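Local coordinates for teichoic acid biosynthesis protein F (PDB 3L7I) that probably takes part in teichoic acid biosynthesis and has, in its modelled portion, a GT-B-type fold with two parallel-sheet domains, at residues S419-N424 against Q437-T442; R478-I483 against E501-E506; A414-S419 against N432-Q437. One frame throughout, in Å; residues are numbered along the deposited sequence.

Interaction 1 of 3, residues S419-N424 against Q437-T442; sequences SHWVSN and QTYIQT
Q437 leads into a pair of parallel strands, and its amide crosses the indole of W421 obliquely, NE2 lying 3.6 Å from NE1 of W421; that NE2 is held by A418 O and Y415 O. T438 N gives a 2.8 Å hydrogen bond to S419 O and T438 O accepts from W421 N, so T438 sits opposite H420 and bonds to the residues before and after it, the usual pattern of a parallel pair. On the same face T438 lies alongside H420, its CB 3.3 Å from CD2 of the imidazole, whose ND1 is bonded to S419 OG. Y439, with CG anti to the backbone N (chi1 -176°), turns one ring face to W421: CE3 sits 3.4 Å above it, near the rim, with the two planes oblique at 56°. Its hydroxyl bonds to E475. I440 continues the ladder, N to W421 O (2.7 Å) and O from S423 N, the latter nearly along the C=O axis. Q441 directs OE1 to W443 N, and T442 N closes the series on S423 O at 2.8 Å. Strands 354-358 and 481-484 flank the pair in the seven-stranded parallel sheet of this Rossmann-like domain, with helix 706-721 over H420 and I440 and helix 367-379 beside V422 and T442.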
loop_
_atom_site.group_PDB
_atom_site.type_symbol
_atom_site.label_atom_id
_atom_site.label_comp_id
_atom_site.label_asym_id
_atom_site.label_seq_id
_atom_site.Cartn_x
_atom_site.Cartn_y
_atom_site.Cartn_z
ATOM N N SER A 419 -1.355 -5.991 35.761
ATOM C CA SER A 419 -2.449 -5.261 36.379
ATOM C C SER A 419 -1.883 -4.055 37.106
ATOM O O SER A 419 -2.603 -3.086 37.365
ATOM C CB SER A 419 -3.182 -6.148 37.377
ATOM O OG SER A 419 -2.333 -6.414 38.475
ATOM N N HIS A 420 -0.591 -4.128 37.427
ATOM C CA HIS A 420 0.099 -3.055 38.132
ATOM C C HIS A 420 1.504 -2.739 37.620
ATOM O O HIS A 420 2.358 -3.642 37.524
ATOM C CB HIS A 420 0.176 -3.374 39.615
ATOM C CG HIS A 420 -1.118 -3.179 40.323
ATOM N ND1 HIS A 420 -2.127 -4.116 40.294
ATOM C CD2 HIS A 420 -1.582 -2.143 41.062
ATOM C CE1 HIS A 420 -3.155 -3.673 40.999
ATOM N NE2 HIS A 420 -2.847 -2.479 41.477
ATOM N N TRP A 421 1.724 -1.453 37.300
ATOM C CA TRP A 421 3.063 -0.894 37.042
ATOM C C TRP A 421 3.649 -0.184 38.279
ATOM O O TRP A 421 3.030 0.716 38.871
ATOM C CB TRP A 421 3.055 0.119 35.888
ATOM C CG TRP A 421 2.502 -0.329 34.605
ATOM C CD1 TRP A 421 2.093 -1.581 34.278
ATOM C CD2 TRP A 421 2.311 0.474 33.446
ATOM N NE1 TRP A 421 1.630 -1.605 32.985
ATOM C CE2 TRP A 421 1.760 -0.352 32.453
ATOM C CE3 TRP A 421 2.531 1.822 33.158
ATOM C CZ2 TRP A 421 1.435 0.120 31.193
ATOM C CZ3 TRP A 421 2.212 2.294 31.907
ATOM C CH2 TRP A 421 1.673 1.445 30.937
ATOM N N VAL A 422 4.853 -0.586 38.658
ATOM C CA VAL A 422 5.561 0.049 39.755
ATOM C C VAL A 422 6.851 0.646 39.245
ATOM O O VAL A 422 7.709 -0.065 38.686
ATOM C CB VAL A 422 5.910 -0.960 40.799
ATOM C CG1 VAL A 422 6.886 -0.366 41.741
ATOM C CG2 VAL A 422 4.651 -1.382 41.522
ATOM N N SER A 423 6.982 1.964 39.394
ATOM C CA SER A 423 8.265 2.608 39.127
ATOM C C SER A 423 8.497 3.994 39.750
ATOM O O SER A 423 7.593 4.627 40.312
ATOM C CB SER A 423 8.591 2.596 37.619
ATOM O OG SER A 423 7.857 3.563 36.895
ATOM N N ASN A 424 9.743 4.439 39.625
ATOM C CA ASN A 424 10.231 5.633 40.276
ATOM C C ASN A 424 10.736 6.647 39.249
ATOM O O ASN A 424 11.506 7.559 39.583
ATOM C CB ASN A 424 11.379 5.262 41.188
ATOM C CG ASN A 424 12.577 4.795 40.409
ATOM O OD1 ASN A 424 12.448 4.395 39.258
ATOM N ND2 ASN A 424 13.752 4.861 41.017
ATOM N N GLN A 437 -5.476 -1.163 34.133
ATOM C CA GLN A 437 -4.206 -1.277 34.868
ATOM C C GLN A 437 -3.958 -0.130 35.867
ATOM O O GLN A 437 -4.437 1.000 35.679
ATOM C CB GLN A 437 -3.042 -1.370 33.865
ATOM C CG GLN A 437 -3.244 -2.424 32.766
ATOM C CD GLN A 437 -2.213 -2.351 31.633
ATOM O OE1 GLN A 437 -2.292 -1.491 30.759
ATOM N NE2 GLN A 437 -1.271 -3.287 31.626
ATOM N N THR A 438 -3.210 -0.419 36.926
ATOM C CA THR A 438 -2.892 0.601 37.915
ATOM C C THR A 438 -1.407 0.969 37.864
ATOM O O THR A 438 -0.545 0.098 38.063
ATOM C CB THR A 438 -3.233 0.139 39.331
ATOM O OG1 THR A 438 -4.611 -0.224 39.393
ATOM C CG2 THR A 438 -3.007 1.260 40.304
ATOM N N TYR A 439 -1.108 2.247 37.598
ATOM C CA TYR A 439 0.271 2.716 37.489
ATOM C C TYR A 439 0.670 3.454 38.779
ATOM O O TYR A 439 0.189 4.572 39.052
ATOM C CB TYR A 439 0.417 3.614 36.259
ATOM C CG TYR A 439 1.818 4.129 35.940
ATOM C CD1 TYR A 439 2.876 3.997 36.841
ATOM C CD2 TYR A 439 2.062 4.812 34.741
ATOM C CE1 TYR A 439 4.134 4.497 36.540
ATOM C CE2 TYR A 439 3.327 5.316 34.432
ATOM C CZ TYR A 439 4.356 5.151 35.330
ATOM O OH TYR A 439 5.604 5.646 35.002
ATOM N N ILE A 440 1.536 2.827 39.576
ATOM C CA ILE A 440 1.999 3.433 40.822
ATOM C C ILE A 440 3.341 4.133 40.629
ATOM O O ILE A 440 4.324 3.500 40.259
ATOM C CB ILE A 440 2.100 2.387 41.960
ATOM C CG1 ILE A 440 0.722 1.812 42.270
ATOM C CG2 ILE A 440 2.635 3.011 43.216
ATOM C CD1 ILE A 440 0.736 0.865 43.433
ATOM N N GLN A 441 3.362 5.442 40.863
ATOM C CA GLN A 441 4.560 6.264 40.692
ATOM C C GLN A 441 5.146 6.629 42.041
ATOM O O GLN A 441 4.465 7.216 42.896
ATOM C CB GLN A 441 4.225 7.556 39.945
ATOM C CG GLN A 441 5.417 8.465 39.713
ATOM C CD GLN A 441 6.578 7.772 38.989
ATOM O OE1 GLN A 441 7.652 7.621 39.551
ATOM N NE2 GLN A 441 6.361 7.354 37.745
ATOM N N THR A 442 6.410 6.292 42.251
ATOM C CA THR A 442 6.986 6.502 43.560
ATOM C C THR A 442 7.745 7.787 43.519
ATOM O O THR A 442 8.008 8.397 44.554
ATOM C CB THR A 442 7.941 5.390 43.883
ATOM O OG1 THR A 442 9.060 5.473 42.993
ATOM C CG2 THR A 442 7.264 4.057 43.664
#

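Interaction 2 of 3, residues R478-I483 against E501-E506; sequences RWDYLI and EERILE
An extended chain from CG to NE in R503 (chi2 155°, chi3 156°) lays this side chain alongside the backbone of W479 and D480, while Y481, with CG anti to its carbonyl carbon (chi1 -71°), places its ring beside L505. The two segments supply the strands of a beta-alpha-beta crossover, strand 481-484, helix 487-496 and strand 504-506, the repeating unit from which Rossmann-like domains of the GT-B kind are built. Two backbone bonds make the parallel ladder, both on L482: its N donates to R503 O at 3.0 Å, and its O accepts from L505 N at 2.8 Å. The first approaches from above the carbonyl plane of R503, whereas the second lies within that of L482. I504 thus sits opposite L482, and its CA lies 3.2 Å from the same L482 O, a CA-H...O contact.

L482 and I504 lie on the face packed by helix 487-496. On the other face helix 706-721 covers Y481, I483 and L505; there CD1 of Y481 and CD2 of L505 meet obliquely at 4.1 Å, and R503 O lies at the edge of the Y481 ring, near its plane. W479 swings away from strand 504-506, its ring edge-to-face with both Y439 and F497. CB of D480 points away from strand 504-506, and its OD2 is held by Y439 N and K433 NZ. Its OD1 and R503 NH2 are 4.2 Å apart, too far for a salt bridge, though the opposite charges probably attract across the gap and the two flat groups are nearly coplanar. Nearer to R503 is the main chain: D480 O sits at the guanidinium edge, in its plane, and 3.0 Å from CG of R503.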
loop_
_atom_site.group_PDB
_atom_site.type_symbol
_atom_site.label_atom_id
_atom_site.label_comp_id
_atom_site.label_asym_id
_atom_site.label_seq_id
_atom_site.Cartn_x
_atom_site.Cartn_y
_atom_site.Cartn_z
ATOM N N ARG A 478 -1.156 9.696 33.594
ATOM C CA ARG A 478 -1.369 8.257 33.625
ATOM C C ARG A 478 -1.061 7.654 35.010
ATOM O O ARG A 478 -1.376 6.492 35.270
ATOM C CB ARG A 478 -0.497 7.557 32.567
ATOM C CG ARG A 478 -0.530 8.163 31.179
ATOM C CD ARG A 478 0.228 7.309 30.184
ATOM N NE ARG A 478 1.643 7.155 30.527
ATOM C CZ ARG A 478 2.449 6.267 29.947
ATOM N NH1 ARG A 478 3.721 6.169 30.309
ATOM N NH2 ARG A 478 1.967 5.460 29.004
ATOM N N TRP A 479 -0.410 8.437 35.870
ATOM C CA TRP A 479 -0.078 7.983 37.207
ATOM C C TRP A 479 -1.338 7.908 38.042
ATOM O O TRP A 479 -1.963 8.930 38.324
ATOM C CB TRP A 479 0.895 8.930 37.907
ATOM C CG TRP A 479 2.242 9.100 37.269
ATOM C CD1 TRP A 479 2.806 8.353 36.256
ATOM C CD2 TRP A 479 3.211 10.070 37.635
ATOM N NE1 TRP A 479 4.065 8.828 35.964
ATOM C CE2 TRP A 479 4.333 9.882 36.799
ATOM C CE3 TRP A 479 3.245 11.076 38.597
ATOM C CZ2 TRP A 479 5.457 10.664 36.899
ATOM C CZ3 TRP A 479 4.357 11.852 38.688
ATOM C CH2 TRP A 479 5.451 11.648 37.845
ATOM N N ASP A 480 -1.704 6.701 38.449
ATOM C CA ASP A 480 -2.905 6.500 39.231
ATOM C C ASP A 480 -2.606 6.825 40.689
ATOM O O ASP A 480 -3.437 7.396 41.391
ATOM C CB ASP A 480 -3.385 5.051 39.075
ATOM C CG ASP A 480 -3.788 4.710 37.637
ATOM O OD1 ASP A 480 -4.561 5.471 37.013
ATOM O OD2 ASP A 480 -3.326 3.668 37.137
ATOM N N TYR A 481 -1.401 6.459 41.130
ATOM C CA TYR A 481 -0.908 6.779 42.466
ATOM C C TYR A 481 0.462 7.450 42.363
ATOM O O TYR A 481 1.272 7.082 41.519
ATOM C CB TYR A 481 -0.807 5.512 43.303
ATOM C CG TYR A 481 -2.153 4.936 43.697
ATOM C CD1 TYR A 481 -3.085 5.696 44.409
ATOM C CD2 TYR A 481 -2.495 3.627 43.374
ATOM C CE1 TYR A 481 -4.313 5.163 44.783
ATOM C CE2 TYR A 481 -3.713 3.097 43.741
ATOM C CZ TYR A 481 -4.618 3.864 44.445
ATOM O OH TYR A 481 -5.831 3.316 44.801
ATOM N N LEU A 482 0.698 8.452 43.206
ATOM C CA LEU A 482 1.976 9.134 43.309
ATOM C C LEU A 482 2.385 9.235 44.778
ATOM O O LEU A 482 1.615 9.706 45.629
ATOM C CB LEU A 482 1.880 10.531 42.719
ATOM C CG LEU A 482 3.139 11.354 42.917
ATOM C CD1 LEU A 482 4.321 10.560 42.444
ATOM C CD2 LEU A 482 3.029 12.627 42.158
ATOM N N ILE A 483 3.602 8.797 45.086
ATOM C CA ILE A 483 4.061 8.789 46.471
ATOM C C ILE A 483 4.580 10.157 46.883
ATOM O O ILE A 483 5.224 10.854 46.085
ATOM C CB ILE A 483 5.132 7.737 46.683
ATOM C CG1 ILE A 483 4.521 6.341 46.545
ATOM C CG2 ILE A 483 5.769 7.887 48.045
ATOM C CD1 ILE A 483 5.384 5.240 47.110
ATOM N N GLU A 501 -4.617 16.069 44.606
ATOM C CA GLU A 501 -4.168 15.598 45.908
ATOM C C GLU A 501 -4.762 14.224 46.157
ATOM O O GLU A 501 -4.204 13.401 46.875
ATOM C CB GLU A 501 -4.567 16.569 47.020
ATOM C CG GLU A 501 -4.177 16.086 48.420
ATOM C CD GLU A 501 -3.959 17.227 49.415
ATOM O OE1 GLU A 501 -4.767 18.189 49.409
ATOM O OE2 GLU A 501 -2.980 17.153 50.204
ATOM N N GLU A 502 -5.900 13.985 45.524
ATOM C CA GLU A 502 -6.631 12.740 45.665
ATOM C C GLU A 502 -5.816 11.531 45.210
ATOM O O GLU A 502 -6.165 10.397 45.510
ATOM C CB GLU A 502 -7.930 12.825 44.864
ATOM C CG GLU A 502 -8.480 14.255 44.720
ATOM C CD GLU A 502 -9.997 14.327 44.920
ATOM O OE1 GLU A 502 -10.633 13.256 45.070
ATOM O OE2 GLU A 502 -10.559 15.450 44.938
ATOM N N ARG A 503 -4.731 11.773 44.487
ATOM C CA ARG A 503 -3.922 10.688 43.934
ATOM C C ARG A 503 -2.572 10.522 44.637
ATOM O O ARG A 503 -1.837 9.575 44.381
ATOM C CB ARG A 503 -3.706 10.900 42.435
ATOM C CG ARG A 503 -4.651 10.131 41.565
ATOM C CD ARG A 503 -4.796 10.801 40.236
ATOM N NE ARG A 503 -5.216 9.853 39.212
ATOM C CZ ARG A 503 -6.065 10.142 38.221
ATOM N NH1 ARG A 503 -6.615 11.359 38.143
ATOM N NH2 ARG A 503 -6.380 9.209 37.317
ATOM N N ILE A 504 -2.256 11.454 45.523
ATOM C CA ILE A 504 -1.004 11.437 46.250
ATOM C C ILE A 504 -1.107 10.608 47.529
ATOM O O ILE A 504 -2.050 10.773 48.315
ATOM C CB ILE A 504 -0.602 12.858 46.593
ATOM C CG1 ILE A 504 -0.231 13.594 45.305
ATOM C CG2 ILE A 504 0.548 12.857 47.582
ATOM C CD1 ILE A 504 -0.302 15.100 45.405
ATOM N N LEU A 505 -0.155 9.702 47.736
ATOM C CA LEU A 505 -0.074 8.977 49.003
ATOM C C LEU A 505 1.092 9.525 49.814
ATOM O O LEU A 505 2.256 9.220 49.521
ATOM C CB LEU A 505 0.153 7.495 48.759
ATOM C CG LEU A 505 -0.748 6.784 47.765
ATOM C CD1 LEU A 505 -0.351 5.329 47.657
ATOM C CD2 LEU A 505 -2.163 6.921 48.239
ATOM N N GLU A 506 0.796 10.351 50.813
ATOM C CA GLU A 506 1.840 10.919 51.654
ATOM C C GLU A 506 2.260 9.892 52.655
ATOM O O GLU A 506 1.705 9.836 53.735
ATOM C CB GLU A 506 1.302 12.104 52.424
ATOM C CG GLU A 506 1.804 13.433 51.948
ATOM C CD GLU A 506 1.789 14.465 53.059
ATOM O OE1 GLU A 506 1.720 14.078 54.257
ATOM O OE2 GLU A 506 1.835 15.663 52.725
#

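Interaction 3 of 3, residues A414-S419 against N432-Q437; sequences AYSEAS and NKKENQ
Hydrogen bonds from two side chains to main-chain carbonyls carry most of this contact, in which the end of helix 409-417 meets the loop leading into strand 438-441. The amide nitrogen of Q437 spends both of its protons here. NE2 donates to Y415 O at 2.8 Å, in the last turn of the helix, and to A418 O at 2.7 Å, just past its end. Both acceptors lie in the amide plane, and the bond to A418 is the straighter (163° against 147°), so the pair fixes the rotation of the amide. Its other atom, OE1, takes K434 N at 3.1 Å on a lone pair. One flat group therefore joins the helix end to its own loop.

Charge adds a second layer. K434 bends at its last torsion (chi4 83°) and brings NZ over the helix terminus, where it bonds to S416 O on a lone pair at 3.0 Å and more weakly to Q437 OE1. D345 adds a salt bridge to the same ammonium, and also accepts from S416 OG. A positive group at the C-terminal end of a helix probably gains from the helix dipole. A water, bonded by K434 NZ, lies between Y415 O and N432 O, 2.7 Å from the latter, though it cannot satisfy every acceptor around it at once.

The loop is shaped by a type I turn from K434 to Q437, with Q437 N bonded to K434 O. K433 NZ reaches forward across the turn to Q437 O and pairs with D480, beside strand 481-484. On the helix side, Y415 packs on strand 354-358 and sets its ring edge-to-face with W421 and Y411, A418 rests against the same strand, and helix 336-344 meets S416 and N432.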
loop_
_atom_site.group_PDB
_atom_site.type_symbol
_atom_site.label_atom_id
_atom_site.label_comp_id
_atom_site.label_asym_id
_atom_site.label_seq_id
_atom_site.Cartn_x
_atom_site.Cartn_y
_atom_site.Cartn_z
ATOM N N ALA A 414 4.825 -8.130 29.115
ATOM C CA ALA A 414 4.781 -7.868 30.541
ATOM C C ALA A 414 3.943 -6.633 30.786
ATOM O O ALA A 414 3.028 -6.648 31.607
ATOM C CB ALA A 414 6.192 -7.703 31.113
ATOM N N TYR A 415 4.231 -5.569 30.049
ATOM C CA TYR A 415 3.486 -4.326 30.230
ATOM C C TYR A 415 2.010 -4.381 29.782
ATOM O O TYR A 415 1.143 -3.733 30.376
ATOM C CB TYR A 415 4.230 -3.155 29.589
ATOM C CG TYR A 415 5.284 -2.652 30.510
ATOM C CD1 TYR A 415 4.953 -1.815 31.562
ATOM C CD2 TYR A 415 6.598 -3.054 30.368
ATOM C CE1 TYR A 415 5.890 -1.379 32.417
ATOM C CE2 TYR A 415 7.543 -2.630 31.217
ATOM C CZ TYR A 415 7.188 -1.791 32.245
ATOM O OH TYR A 415 8.147 -1.350 33.118
ATOM N N SER A 416 1.730 -5.151 28.735
ATOM C CA SER A 416 0.363 -5.410 28.354
ATOM C C SER A 416 -0.344 -6.274 29.400
ATOM O O SER A 416 -1.517 -6.050 29.720
ATOM C CB SER A 416 0.335 -6.125 27.015
ATOM O OG SER A 416 -1.007 -6.394 26.626
ATOM N N GLU A 417 0.366 -7.263 29.932
ATOM C CA GLU A 417 -0.270 -8.251 30.796
ATOM C C GLU A 417 -0.455 -7.784 32.224
ATOM O O GLU A 417 -1.286 -8.321 32.940
ATOM C CB GLU A 417 0.501 -9.572 30.791
ATOM C CG GLU A 417 0.305 -10.407 29.528
ATOM C CD GLU A 417 1.007 -11.759 29.600
ATOM O OE1 GLU A 417 1.117 -12.316 30.720
ATOM O OE2 GLU A 417 1.447 -12.259 28.537
ATOM N N ALA A 418 0.302 -6.781 32.648
ATOM C CA ALA A 418 0.318 -6.430 34.071
ATOM C C ALA A 418 -0.914 -5.663 34.555
ATOM O O ALA A 418 -1.443 -4.793 33.866
ATOM C CB ALA A 418 1.586 -5.682 34.424
ATOM N N SER A 419 -1.355 -5.991 35.761
ATOM C CA SER A 419 -2.449 -5.261 36.379
ATOM C C SER A 419 -1.883 -4.055 37.106
ATOM O O SER A 419 -2.603 -3.086 37.365
ATOM C CB SER A 419 -3.182 -6.148 37.377
ATOM O OG SER A 419 -2.333 -6.414 38.475
ATOM N N ASN A 432 1.167 1.472 26.776
ATOM C CA ASN A 432 -0.258 1.802 26.882
ATOM C C ASN A 432 -0.857 1.550 28.248
ATOM O O ASN A 432 -1.158 0.403 28.588
ATOM C CB ASN A 432 -1.066 0.988 25.871
ATOM C CG ASN A 432 -0.823 1.422 24.450
ATOM O OD1 ASN A 432 -0.749 2.633 24.151
ATOM N ND2 ASN A 432 -0.692 0.443 23.552
ATOM N N LYS A 433 -1.069 2.601 29.028
ATOM C CA LYS A 433 -1.648 2.403 30.355
ATOM C C LYS A 433 -3.167 2.397 30.296
ATOM O O LYS A 433 -3.802 3.455 30.218
ATOM C CB LYS A 433 -1.164 3.436 31.364
ATOM C CG LYS A 433 -1.101 2.837 32.744
ATOM C CD LYS A 433 -1.917 3.646 33.730
ATOM C CE LYS A 433 -3.391 3.745 33.358
ATOM N NZ LYS A 433 -4.246 3.693 34.568
ATOM N N LYS A 434 -3.753 1.206 30.320
ATOM C CA LYS A 434 -5.189 1.090 30.124
ATOM C C LYS A 434 -5.974 1.267 31.440
ATOM O O LYS A 434 -5.387 1.174 32.540
ATOM C CB LYS A 434 -5.513 -0.254 29.496
ATOM C CG LYS A 434 -4.418 -0.819 28.656
ATOM C CD LYS A 434 -4.770 -2.259 28.352
ATOM C CE LYS A 434 -3.637 -2.983 27.662
ATOM N NZ LYS A 434 -2.587 -3.515 28.574
ATOM N N GLU A 435 -7.283 1.525 31.300
ATOM C CA GLU A 435 -8.228 1.706 32.406
ATOM C C GLU A 435 -8.098 0.536 33.361
ATOM O O GLU A 435 -8.265 0.637 34.570
ATOM C CB GLU A 435 -9.643 1.683 31.834
ATOM C CG GLU A 435 -10.583 2.734 32.381
ATOM C CD GLU A 435 -10.456 4.059 31.631
ATOM O OE1 GLU A 435 -10.505 4.043 30.369
ATOM O OE2 GLU A 435 -10.309 5.120 32.300
ATOM N N ASN A 436 -7.814 -0.590 32.738
ATOM C CA ASN A 436 -7.662 -1.886 33.331
ATOM C C ASN A 436 -6.522 -1.964 34.345
ATOM O O ASN A 436 -6.585 -2.745 35.292
ATOM C CB ASN A 436 -7.326 -2.814 32.173
ATOM C CG ASN A 436 -7.932 -4.161 32.324
ATOM O OD1 ASN A 436 -8.897 -4.325 33.058
ATOM N ND2 ASN A 436 -7.381 -5.148 31.628
ATOM N N GLN A 437 -5.476 -1.163 34.133
ATOM C CA GLN A 437 -4.206 -1.277 34.868
ATOM C C GLN A 437 -3.958 -0.130 35.867
ATOM O O GLN A 437 -4.437 1.000 35.679
ATOM C CB GLN A 437 -3.042 -1.370 33.865
ATOM C CG GLN A 437 -3.244 -2.424 32.766
ATOM C CD GLN A 437 -2.213 -2.351 31.633
ATOM O OE1 GLN A 437 -2.292 -1.491 30.759
ATOM N NE2 GLN A 437 -1.271 -3.287 31.626
HETATM O O HOH W 1 -0.201 -2.077 28.041
#

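Overall arrangement
Along the chain, the segment 414-419 passes from helix 409-417 into strand 418-423, and its partner 432-437 is the last part of the loop that follows that strand, so interaction 3 closes at the start of the next strand. Interaction 1 opens at 419 before that closure and ends at 442; the two therefore cross, sharing S419 and Q437, and together fix both ends of one strand connection. Interaction 2 follows in series, closing the crossover through helix 487-496. Its first strand lies next to 438-441, where D480 bonds to Y439 of interaction 1 and pairs with K433 of interaction 3. Jointly they tie together the four strands from 418-423 to the edge strand 504-506.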